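Local coordinates for protein nonribosomal peptide synthase (Streptomyces sp. MJ635-86F5, PDB 5JJP) that adenylates aliphatic beta-amino acids, probably using ATP to activate them for transfer to a carrier protein, at residues Ala362-Tyr367 with Gly381-Ser387; Arg402-Val406 with Val417-Thr421. All blocks are in the same frame, centred on the assembly; numbering follows the deposited sequence.

Overall arrangement
Interactions 1 and 2 are neighbouring strand pairings of one curled antiparallel sheet, their centres about 10 Å apart and each about 21 Å from the centre of the chain. Strand 381-386 of interaction 1 lies beside strand 417-427 of interaction 2. Backbone hydrogen bonds, such as Leu385 with Phe419, join them, and side chains reinforce the seam: Glu382 OE1 forms a salt bridge with Arg420 NH2 at 2.7 Å, Thr421 OG1 is probably hydrogen-bonded to Ile383 O at 2.6 Å, and Tyr384 CD2 packs on Val418 CG1 at 3.6 Å. Thr421 leads into Gly422 and Asp423, the Thr-Gly-Asp signature whose aspartate binds the nucleotide ribose in relatives; the seam therefore probably borders the ATP site.

Interaction 1 (Ala362-Tyr367 with Gly381-Ser387)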
ATOM      1  N   ALA A 362     -11.813  -9.607  -8.560  1.00 22.01           N
ATOM      2  CA  ALA A 362     -12.169  -8.347  -9.200  1.00 22.61           C
ATOM      3  C   ALA A 362     -12.365  -8.582 -10.673  1.00 22.98           C
ATOM      4  O   ALA A 362     -12.048  -9.666 -11.161  1.00 23.66           O
ATOM      5  CB  ALA A 362     -11.079  -7.324  -9.000  1.00 22.75           C
ATOM      6  N   GLU A 363     -12.846  -7.566 -11.385  1.00 24.14           N
ATOM      7  CA  GLU A 363     -13.013  -7.633 -12.835  1.00 24.83           C
ATOM      8  C   GLU A 363     -12.930  -6.237 -13.434  1.00 27.53           C
ATOM      9  O   GLU A 363     -13.491  -5.249 -12.914  1.00 22.51           O
ATOM     10  CB  GLU A 363     -14.364  -8.257 -13.172  1.00 27.85           C
ATOM     11  CG  GLU A 363     -14.557  -8.733 -14.614  1.00 28.18           C
ATOM     12  CD  GLU A 363     -16.040  -8.962 -14.898  1.00 30.80           C
ATOM     13  OE1 GLU A 363     -16.768  -7.953 -15.098  1.00 33.43           O
ATOM     14  OE2 GLU A 363     -16.494 -10.138 -14.900  1.00 31.33           O
ATOM     15  N   MET A 364     -12.240  -6.134 -14.567  1.00 28.29           N
ATOM     16  CA  MET A 364     -12.189  -4.856 -15.256  1.00 26.64           C
ATOM     17  C   MET A 364     -12.440  -5.079 -16.720  1.00 28.20           C
ATOM     18  O   MET A 364     -12.106  -6.127 -17.261  1.00 24.81           O
ATOM     19  CB  MET A 364     -10.864  -4.151 -15.026  1.00 23.69           C
ATOM     20  CG  MET A 364      -9.651  -4.948 -15.411  1.00 21.82           C
ATOM     21  SD  MET A 364      -8.113  -4.048 -15.054  1.00 18.40           S
ATOM     22  CE  MET A 364      -7.003  -5.163 -15.863  1.00 21.73           C
ATOM     23  N   ASP A 365     -13.093  -4.093 -17.336  1.00 31.24           N
ATOM     24  CA  ASP A 365     -13.397  -4.114 -18.763  1.00 31.96           C
ATOM     25  C   ASP A 365     -13.414  -2.685 -19.275  1.00 31.34           C
ATOM     26  O   ASP A 365     -13.311  -1.734 -18.498  1.00 25.06           O
ATOM     27  CB  ASP A 365     -14.746  -4.797 -19.024  1.00 32.82           C
ATOM     28  CG  ASP A 365     -14.908  -5.294 -20.496  1.00 34.86           C
ATOM     29  OD1 ASP A 365     -13.926  -5.247 -21.309  1.00 29.89           O
ATOM     30  OD2 ASP A 365     -16.050  -5.703 -20.828  1.00 37.89           O
ATOM     31  N   VAL A 366     -13.548  -2.541 -20.590  1.00 30.95           N
ATOM     32  CA  VAL A 366     -13.293  -1.271 -21.264  1.00 31.20           C
ATOM     33  C   VAL A 366     -14.645  -0.765 -21.782  1.00 31.59           C
ATOM     34  O   VAL A 366     -15.459  -1.564 -22.238  1.00 29.71           O
ATOM     35  CB  VAL A 366     -12.179  -1.531 -22.284  1.00 33.82           C
ATOM     36  CG1 VAL A 366     -12.446  -0.918 -23.617  1.00 35.88           C
ATOM     37  CG2 VAL A 366     -10.851  -1.065 -21.720  1.00 34.23           C
ATOM     38  N   TYR A 367     -14.910   0.536 -21.627  1.00 30.43           N
ATOM     39  CA  TYR A 367     -16.240   1.121 -21.898  1.00 29.68           C
ATOM     40  C   TYR A 367     -16.163   2.295 -22.815  1.00 29.68           C
ATOM     41  O   TYR A 367     -15.245   3.080 -22.716  1.00 28.31           O
ATOM     42  CB  TYR A 367     -16.924   1.566 -20.609  1.00 29.43           C
ATOM     43  CG  TYR A 367     -17.588   0.403 -19.876  1.00 30.78           C
ATOM     44  CD1 TYR A 367     -16.824  -0.520 -19.164  1.00 31.50           C
ATOM     45  CD2 TYR A 367     -18.955   0.199 -19.943  1.00 29.41           C
ATOM     46  CE1 TYR A 367     -17.399  -1.606 -18.537  1.00 30.26           C
ATOM     47  CE2 TYR A 367     -19.533  -0.877 -19.318  1.00 30.53           C
ATOM     48  CZ  TYR A 367     -18.750  -1.795 -18.635  1.00 30.30           C
ATOM     49  OH  TYR A 367     -19.347  -2.848 -17.977  1.00 33.73           O
ATOM     50  N   GLY A 381     -11.195   2.126 -25.044  1.00 35.56           N
ATOM     51  CA  GLY A 381     -12.264   2.686 -24.186  1.00 34.91           C
ATOM     52  C   GLY A 381     -11.692   2.937 -22.796  1.00 30.14           C
ATOM     53  O   GLY A 381     -10.492   2.768 -22.587  1.00 30.38           O
ATOM     54  N   GLU A 382     -12.553   3.340 -21.865  1.00 28.32           N
ATOM     55  CA  GLU A 382     -12.143   3.635 -20.490  1.00 28.30           C
ATOM     56  C   GLU A 382     -12.306   2.407 -19.605  1.00 24.51           C
ATOM     57  O   GLU A 382     -13.326   1.707 -19.701  1.00 21.18           O
ATOM     58  CB  GLU A 382     -12.997   4.740 -19.896  1.00 28.40           C
ATOM     59  CG  GLU A 382     -12.572   5.100 -18.489  1.00 29.67           C
ATOM     60  CD  GLU A 382     -13.354   6.269 -17.911  1.00 28.89           C
ATOM     61  OE1 GLU A 382     -14.404   6.626 -18.494  1.00 28.04           O
ATOM     62  OE2 GLU A 382     -12.943   6.757 -16.838  1.00 25.04           O
ATOM     63  N   ILE A 383     -11.292   2.125 -18.779  1.00 21.17           N
ATOM     64  CA  ILE A 383     -11.378   0.957 -17.857  1.00 21.72           C
ATOM     65  C   ILE A 383     -12.305   1.300 -16.703  1.00 20.15           C
ATOM     66  O   ILE A 383     -12.119   2.322 -16.076  1.00 21.53           O
ATOM     67  CB  ILE A 383     -10.021   0.521 -17.260  1.00 20.75           C
ATOM     68  CG1 ILE A 383      -9.046   0.113 -18.354  1.00 23.32           C
ATOM     69  CG2 ILE A 383     -10.202  -0.656 -16.315  1.00 20.70           C
ATOM     70  CD1 ILE A 383      -7.597   0.069 -17.876  1.00 24.80           C
ATOM     71  N   TYR A 384     -13.345   0.475 -16.530  1.00 20.84           N
ATOM     72  CA  TYR A 384     -14.204   0.443 -15.340  1.00 20.61           C
ATOM     73  C   TYR A 384     -13.820  -0.783 -14.491  1.00 20.76           C
ATOM     74  O   TYR A 384     -13.765  -1.896 -14.992  1.00 17.00           O
ATOM     75  CB  TYR A 384     -15.674   0.312 -15.684  1.00 20.63           C
ATOM     76  CG  TYR A 384     -16.338   1.549 -16.278  1.00 22.45           C
ATOM     77  CD1 TYR A 384     -15.642   2.428 -17.123  1.00 23.31           C
ATOM     78  CD2 TYR A 384     -17.691   1.783 -16.072  1.00 24.01           C
ATOM     79  CE1 TYR A 384     -16.282   3.528 -17.705  1.00 25.63           C
ATOM     80  CE2 TYR A 384     -18.344   2.875 -16.631  1.00 25.32           C
ATOM     81  CZ  TYR A 384     -17.647   3.733 -17.460  1.00 27.57           C
ATOM     82  OH  TYR A 384     -18.270   4.815 -18.006  1.00 26.94           O
ATOM     83  N   LEU A 385     -13.535  -0.538 -13.190  1.00 21.35           N
ATOM     84  CA  LEU A 385     -13.101  -1.593 -12.259  1.00 18.83           C
ATOM     85  C   LEU A 385     -14.231  -1.968 -11.293  1.00 16.76           C
ATOM     86  O   LEU A 385     -14.773  -1.139 -10.581  1.00 15.12           O
ATOM     87  CB  LEU A 385     -11.874  -1.139 -11.522  1.00 18.40           C
ATOM     88  CG  LEU A 385     -11.300  -2.046 -10.452  1.00 19.06           C
ATOM     89  CD1 LEU A 385     -10.671  -3.323 -10.978  1.00 18.12           C
ATOM     90  CD2 LEU A 385     -10.256  -1.234  -9.722  1.00 18.94           C
ATOM     91  N   ARG A 386     -14.590  -3.243 -11.326  1.00 15.72           N
ATOM     92  CA  ARG A 386     -15.543  -3.827 -10.452  1.00 15.58           C
ATOM     93  C   ARG A 386     -14.713  -4.606  -9.409  1.00 17.26           C
ATOM     94  O   ARG A 386     -14.038  -5.568  -9.742  1.00 16.85           O
ATOM     95  CB  ARG A 386     -16.431  -4.777 -11.252  1.00 15.95           C
ATOM     96  CG  ARG A 386     -17.521  -5.463 -10.465  1.00 15.72           C
ATOM     97  CD  ARG A 386     -18.239  -6.492 -11.310  1.00 17.01           C
ATOM     98  NE  ARG A 386     -18.737  -5.919 -12.568  1.00 18.93           N
ATOM     99  CZ  ARG A 386     -19.937  -5.341 -12.693  1.00 19.06           C
ATOM    100  NH1 ARG A 386     -20.769  -5.236 -11.664  1.00 17.18           N
ATOM    101  NH2 ARG A 386     -20.301  -4.886 -13.859  1.00 21.77           N
ATOM    102  N   SER A 387     -14.796  -4.217  -8.143  1.00 18.00           N
ATOM    103  CA  SER A 387     -13.969  -4.828  -7.137  1.00 17.00           C
ATOM    104  C   SER A 387     -14.416  -4.519  -5.718  1.00 16.24           C
ATOM    105  O   SER A 387     -14.735  -3.369  -5.410  1.00 16.48           O
ATOM    106  CB  SER A 387     -12.536  -4.290  -7.311  1.00 18.01           C
ATOM    107  OG  SER A 387     -11.686  -4.659  -6.222  1.00 17.69           O
TER
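The ring of Tyr367 lies over one face of the Tyr384 ring in a face-to-face stack, centroids 4.3 Å apart and planes 21° from parallel. Tyr367 CG sits above the centre of the Tyr384 ring, and Tyr367 CB adds a CH-pi contact. The stack is diagonal: Tyr367 pairs with Glu382, Tyr384 with Asp365. In both tyrosines CG is anti to the carbonyl carbon (chi1 -81° and -72°), beside the backbone N; the side chains cross at about a right angle, Tyr367 CD1 lying nearest Tyr384 CG. Replacing Tyr384 by an alanine would probably strip the Tyr367 ring of its stacking partner and open a gap beside Val418. Strands 363-367 and 381-386 pair antiparallel, Glu363 N bonding Arg386 O at 2.8 Å, in the curled sheet that, as in other adenylate-forming enzymes, probably forms the distorted beta-barrel of the N-terminal domain. Val366 CG1 packs 3.6 Å from Gly381 N; glycine suits this site because a CB would clash with Val366 CG1 and Tyr367 O. Arg386 runs alongside Glu363 on the tyrosines' face, but their salt bridge is long; its stronger partner is Asp408. On the apolar face Met364 CB meets Ile383 CG2 at 3.8 Å, covered by Leu433 and Tyr329.

Interaction 2 (Arg402-Val406 with Val417-Thr421); sequences RAALV and VVFRT
The carbonyl oxygen of Val406 accepts the backbone N-H of Val418 at 2.8 Å, and a CA-H of Val417 approaches the same atom. Val406 N returns a bond to Val418 O, which makes these two valines a hydrogen-bonded antiparallel pair. Two residues earlier, Ala404 O takes the N-H of Arg420 at 2.9 Å, so a carbonyl at the very end of helix 398-404 is already used by the strand. Ala404 suits this turning point because its small CB fits at the edge of the Phe419 ring, in the ring plane and 3.9 Å from Phe419 CE1. With CG anti to the backbone N (chi1 172°), Phe419 swings its ring toward Ala404 at the helix end, where Phe391 meets it edge-to-face. Leu405 CD2 reaches Phe419 CB at 4.2 Å and adds apolar cover on this face. On the other face, Arg420 works along its whole length. Its methylenes pass the branches of Val406, CG near CG2 and CD 4.1 Å from Val406 CG1, and a bend at chi3 (61°) then turns the guanidinium. There NH1 gives a hydrogen bond to a water at 3.2 Å that itself donates to Ala403 O, while NH2 is held by Glu382; the charged end is thus anchored on both the helix side and the neighbouring strand. The arrangement is a beta hairpin entered directly from a helix, its second strand carrying the Thr-Gly-Asp motif that in related adenylate-forming enzymes contacts the nucleotide, and probably does so here.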
ATOM      1  N   ARG A 402     -19.198  10.675  -6.717  1.00 24.30           N
ATOM      2  CA  ARG A 402     -20.242  10.169  -7.603  1.00 26.98           C
ATOM      3  C   ARG A 402     -19.837  10.093  -9.067  1.00 24.39           C
ATOM      4  O   ARG A 402     -20.332   9.257  -9.803  1.00 29.55           O
ATOM      5  CB  ARG A 402     -21.543  10.989  -7.418  1.00 31.17           C
ATOM      6  CG  ARG A 402     -22.697  10.571  -8.316  1.00 35.73           C
ATOM      7  CD  ARG A 402     -23.037   9.055  -8.278  1.00 39.22           C
ATOM      8  NE  ARG A 402     -24.083   8.734  -9.265  1.00 39.92           N
ATOM      9  CZ  ARG A 402     -23.864   8.436 -10.556  1.00 41.22           C
ATOM     10  NH1 ARG A 402     -22.628   8.381 -11.067  1.00 38.39           N
ATOM     11  NH2 ARG A 402     -24.900   8.154 -11.342  1.00 39.49           N
ATOM     12  N   ALA A 403     -18.925  10.925  -9.498  1.00 23.48           N
ATOM     13  CA  ALA A 403     -18.406  10.811 -10.868  1.00 23.86           C
ATOM     14  C   ALA A 403     -17.471   9.609 -11.016  1.00 22.55           C
ATOM     15  O   ALA A 403     -17.417   9.015 -12.053  1.00 20.76           O
ATOM     16  CB  ALA A 403     -17.681  12.091 -11.289  1.00 25.94           C
ATOM     17  N   ALA A 404     -16.770   9.231  -9.955  1.00 24.11           N
ATOM     18  CA  ALA A 404     -15.807   8.105 -10.010  1.00 23.16           C
ATOM     19  C   ALA A 404     -16.493   6.795  -9.690  1.00 22.86           C
ATOM     20  O   ALA A 404     -16.267   5.818 -10.380  1.00 25.19           O
ATOM     21  CB  ALA A 404     -14.665   8.346  -9.066  1.00 23.41           C
ATOM     22  N   LEU A 405     -17.348   6.776  -8.662  1.00 20.83           N
ATOM     23  CA  LEU A 405     -18.080   5.574  -8.284  1.00 20.29           C
ATOM     24  C   LEU A 405     -19.516   5.584  -8.796  1.00 21.54           C
ATOM     25  O   LEU A 405     -20.392   6.216  -8.187  1.00 25.32           O
ATOM     26  CB  LEU A 405     -18.070   5.418  -6.766  1.00 19.12           C
ATOM     27  CG  LEU A 405     -16.692   5.100  -6.167  1.00 18.25           C
ATOM     28  CD1 LEU A 405     -16.771   5.196  -4.668  1.00 18.20           C
ATOM     29  CD2 LEU A 405     -16.224   3.704  -6.543  1.00 18.96           C
ATOM     30  N   VAL A 406     -19.746   4.867  -9.890  1.00 20.79           N
ATOM     31  CA  VAL A 406     -20.978   4.939 -10.608  1.00 21.04           C
ATOM     32  C   VAL A 406     -21.773   3.648 -10.578  1.00 20.65           C
ATOM     33  O   VAL A 406     -21.215   2.554 -10.417  1.00 21.66           O
ATOM     34  CB  VAL A 406     -20.757   5.378 -12.040  1.00 20.67           C
ATOM     35  CG1 VAL A 406     -19.895   6.621 -12.076  1.00 21.34           C
ATOM     36  CG2 VAL A 406     -20.108   4.278 -12.843  1.00 21.68           C
ATOM     37  N   VAL A 417     -21.891  -0.592  -7.289  1.00 23.99           N
ATOM     38  CA  VAL A 417     -21.126   0.450  -7.971  1.00 23.86           C
ATOM     39  C   VAL A 417     -19.813  -0.065  -8.537  1.00 24.69           C
ATOM     40  O   VAL A 417     -19.294  -1.098  -8.136  1.00 23.21           O
ATOM     41  CB  VAL A 417     -20.797   1.662  -7.072  1.00 25.02           C
ATOM     42  CG1 VAL A 417     -22.072   2.432  -6.692  1.00 24.80           C
ATOM     43  CG2 VAL A 417     -19.999   1.236  -5.852  1.00 25.14           C
ATOM     44  N   VAL A 418     -19.289   0.698  -9.474  1.00 23.94           N
ATOM     45  CA  VAL A 418     -18.101   0.351 -10.195  1.00 27.00           C
ATOM     46  C   VAL A 418     -17.255   1.644 -10.295  1.00 25.60           C
ATOM     47  O   VAL A 418     -17.802   2.728 -10.120  1.00 24.71           O
ATOM     48  CB  VAL A 418     -18.606  -0.234 -11.540  1.00 30.66           C
ATOM     49  CG1 VAL A 418     -18.036   0.463 -12.751  1.00 31.53           C
ATOM     50  CG2 VAL A 418     -18.446  -1.746 -11.576  1.00 31.19           C
ATOM     51  N   PHE A 419     -15.955   1.530 -10.562  1.00 22.97           N
ATOM     52  CA  PHE A 419     -15.025   2.673 -10.541  1.00 23.90           C
ATOM     53  C   PHE A 419     -14.558   3.040 -11.948  1.00 23.46           C
ATOM     54  O   PHE A 419     -13.938   2.219 -12.639  1.00 21.92           O
ATOM     55  CB  PHE A 419     -13.793   2.309  -9.669  1.00 24.96           C
ATOM     56  CG  PHE A 419     -12.666   3.324  -9.701  1.00 23.66           C
ATOM     57  CD1 PHE A 419     -12.928   4.673  -9.510  1.00 25.56           C
ATOM     58  CD2 PHE A 419     -11.366   2.919  -9.909  1.00 23.85           C
ATOM     59  CE1 PHE A 419     -11.896   5.593  -9.525  1.00 27.26           C
ATOM     60  CE2 PHE A 419     -10.331   3.814  -9.940  1.00 23.91           C
ATOM     61  CZ  PHE A 419     -10.591   5.164  -9.737  1.00 27.10           C
ATOM     62  N   ARG A 420     -14.890   4.251 -12.382  1.00 24.14           N
ATOM     63  CA  ARG A 420     -14.356   4.764 -13.629  1.00 25.62           C
ATOM     64  C   ARG A 420     -12.953   5.228 -13.345  1.00 24.19           C
ATOM     65  O   ARG A 420     -12.785   6.240 -12.680  1.00 22.55           O
ATOM     66  CB  ARG A 420     -15.153   5.945 -14.157  1.00 29.07           C
ATOM     67  CG  ARG A 420     -16.594   5.624 -14.554  1.00 29.97           C
ATOM     68  CD  ARG A 420     -17.246   6.859 -15.134  1.00 30.26           C
ATOM     69  NE  ARG A 420     -16.544   7.313 -16.341  1.00 34.87           N
ATOM     70  CZ  ARG A 420     -16.863   8.400 -17.056  1.00 33.60           C
ATOM     71  NH1 ARG A 420     -17.893   9.159 -16.701  1.00 31.86           N
ATOM     72  NH2 ARG A 420     -16.120   8.733 -18.116  1.00 31.44           N
ATOM     73  N   THR A 421     -11.975   4.511 -13.903  1.00 22.10           N
ATOM     74  CA  THR A 421     -10.565   4.701 -13.582  1.00 22.80           C
ATOM     75  C   THR A 421      -9.936   5.919 -14.143  1.00 21.88           C
ATOM     76  O   THR A 421      -8.896   6.299 -13.702  1.00 23.76           O
ATOM     77  CB  THR A 421      -9.689   3.542 -14.134  1.00 21.14           C
ATOM     78  OG1 THR A 421      -9.823   3.454 -15.556  1.00 20.42           O
ATOM     79  CG2 THR A 421     -10.112   2.215 -13.531  1.00 21.04           C
TER
HETATM   80  O   HOH W   1     -19.403   9.570 -13.919  1.00 28.48           O